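Local structure of sensor protein, Kinase (Polaromonas sp. JS666, 3GRC) at residues N89-E94 with W107-I112. The protein is probably a signalling protein of the two-component systems, classed with the sensor histidine kinases, whose receiver domain is likely to take up a phosphoryl group. Numbering follows the deposited sequence.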
# COMPACT_ATOMS: atom_id res chain seq x y z
N ASN A 89 -13.21 0.67 3.58
CA ASN A 89 -13.51 0.26 4.94
C ASN A 89 -12.19 0.22 5.73
O ASN A 89 -11.93 -0.73 6.48
CB ASN A 89 -14.16 -1.13 4.92
CG ASN A 89 -15.25 -1.25 3.85
OD1 ASN A 89 -14.97 -1.47 2.67
ND2 ASN A 89 -16.50 -1.08 4.26
N ALA A 90 -11.38 1.26 5.57
CA ALA A 90 -10.09 1.35 6.23
C ALA A 90 -10.17 1.43 7.74
O ALA A 90 -9.45 0.71 8.45
CB ALA A 90 -9.32 2.54 5.71
N ARG A 91 -11.04 2.29 8.24
CA ARG A 91 -11.21 2.50 9.67
C ARG A 91 -11.64 1.22 10.38
O ARG A 91 -10.99 0.80 11.35
CB ARG A 91 -12.22 3.62 9.89
CG ARG A 91 -12.39 4.07 11.33
CD ARG A 91 -13.37 5.23 11.40
NE ARG A 91 -13.69 5.62 12.77
CZ ARG A 91 -14.52 6.61 13.10
NH1 ARG A 91 -15.12 7.31 12.15
NH2 ARG A 91 -14.74 6.88 14.38
N GLU A 92 -12.71 0.58 9.91
CA GLU A 92 -13.16 -0.66 10.54
C GLU A 92 -12.15 -1.79 10.35
O GLU A 92 -12.10 -2.71 11.15
CB GLU A 92 -14.53 -1.09 9.99
CG GLU A 92 -14.70 -0.94 8.49
CD GLU A 92 -15.32 0.41 8.09
OE1 GLU A 92 -14.66 1.46 8.23
OE2 GLU A 92 -16.49 0.40 7.64
N GLY A 93 -11.35 -1.71 9.29
CA GLY A 93 -10.34 -2.72 9.05
C GLY A 93 -9.22 -2.60 10.06
O GLY A 93 -8.69 -3.59 10.55
N GLU A 94 -8.88 -1.35 10.38
CA GLU A 94 -7.83 -1.02 11.34
C GLU A 94 -8.25 -1.44 12.75
O GLU A 94 -7.48 -2.05 13.50
CB GLU A 94 -7.56 0.49 11.31
CG GLU A 94 -6.57 1.00 12.37
CD GLU A 94 -6.30 2.49 12.24
OE1 GLU A 94 -7.06 3.19 11.54
OE2 GLU A 94 -5.32 2.98 12.85
N TRP A 107 -3.75 3.91 7.98
CA TRP A 107 -4.96 3.38 7.37
C TRP A 107 -5.74 4.58 6.85
O TRP A 107 -6.29 5.35 7.63
CB TRP A 107 -5.78 2.62 8.41
CG TRP A 107 -5.04 1.46 9.02
CD1 TRP A 107 -3.96 1.52 9.86
CD2 TRP A 107 -5.31 0.08 8.82
NE1 TRP A 107 -3.55 0.26 10.21
CE2 TRP A 107 -4.39 -0.67 9.59
CE3 TRP A 107 -6.28 -0.64 8.09
CZ2 TRP A 107 -4.35 -2.06 9.63
CZ3 TRP A 107 -6.25 -2.04 8.12
CH2 TRP A 107 -5.31 -2.73 8.91
N LEU A 108 -5.77 4.74 5.53
CA LEU A 108 -6.46 5.86 4.90
C LEU A 108 -7.78 5.46 4.26
O LEU A 108 -7.88 4.43 3.60
CB LEU A 108 -5.57 6.50 3.82
CG LEU A 108 -4.21 7.04 4.26
CD1 LEU A 108 -3.52 7.76 3.11
CD2 LEU A 108 -4.42 7.99 5.41
N GLU A 109 -8.79 6.31 4.44
CA GLU A 109 -10.11 6.07 3.87
C GLU A 109 -10.27 6.69 2.48
O GLU A 109 -9.42 7.43 2.00
CB GLU A 109 -11.19 6.63 4.80
CG GLU A 109 -11.29 5.92 6.14
CD GLU A 109 -12.41 6.46 7.03
OE1 GLU A 109 -12.37 7.66 7.37
OE2 GLU A 109 -13.32 5.67 7.38
N LYS A 110 -11.37 6.34 1.82
CA LYS A 110 -11.72 6.89 0.52
C LYS A 110 -13.03 7.61 0.83
O LYS A 110 -13.84 7.13 1.62
CB LYS A 110 -11.95 5.77 -0.50
CG LYS A 110 -10.69 5.03 -0.97
CD LYS A 110 -11.06 3.87 -1.86
CE LYS A 110 -9.85 3.01 -2.25
NZ LYS A 110 -10.24 1.79 -3.04
N PRO A 111 -13.25 8.80 0.23
CA PRO A 111 -12.37 9.52 -0.71
C PRO A 111 -11.00 9.83 -0.12
O PRO A 111 -10.87 10.24 1.03
CB PRO A 111 -13.18 10.78 -1.03
CG PRO A 111 -13.93 11.03 0.22
CD PRO A 111 -14.41 9.63 0.60
N ILE A 112 -9.98 9.65 -0.95
CA ILE A 112 -8.60 9.85 -0.55
C ILE A 112 -8.16 11.29 -0.31
O ILE A 112 -8.36 12.17 -1.14
CB ILE A 112 -7.64 9.23 -1.59
CG1 ILE A 112 -8.05 7.78 -1.88
CG2 ILE A 112 -6.20 9.27 -1.04
CD1 ILE A 112 -7.33 7.16 -3.07
O HOH W 1 -4.32 5.08 10.62
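The indole of W107 lies beneath the first turns of helix 90-97, and E94 is laid across it. E94 CA stands 3.5 Å from the centre of the six-membered ring and nearly on its normal, 8° off, a CH-pi contact over the face. With its CG anti to the backbone N (chi1 175°), E94 extends past its own CB, which lies 3.4 Å from W107 CD2, toward the five-membered ring. There the carboxylate settles almost parallel to the indole, the two planes 9° apart, and a water bridges E94 OE2 to W107 N. Backbone meets the far part of the indole obliquely, with G93 C 3.6 Å from W107 CZ3. A phenylalanine in place of W107 would probably leave a gap by E94 CA and G93, where the outer ring had lain, and N98 without the weak bond from the indole N-H.

One residue further along the strand, the carbonyl of L108 takes the methyl of A90, A90 CB lying 3.2 Å from L108 O, while the L108 side chain packs on helix 114-128. E109 reaches back to the helix, its OE2 3.4 Å from R91 CB; the guanidinium of R91 leads away, so the opposite charges do not meet. The example illustrates how helix and edge strand pack in the beta-alpha-beta crossover 82-86, 90-97, 106-108, the last such unit of the CheY-like receiver fold.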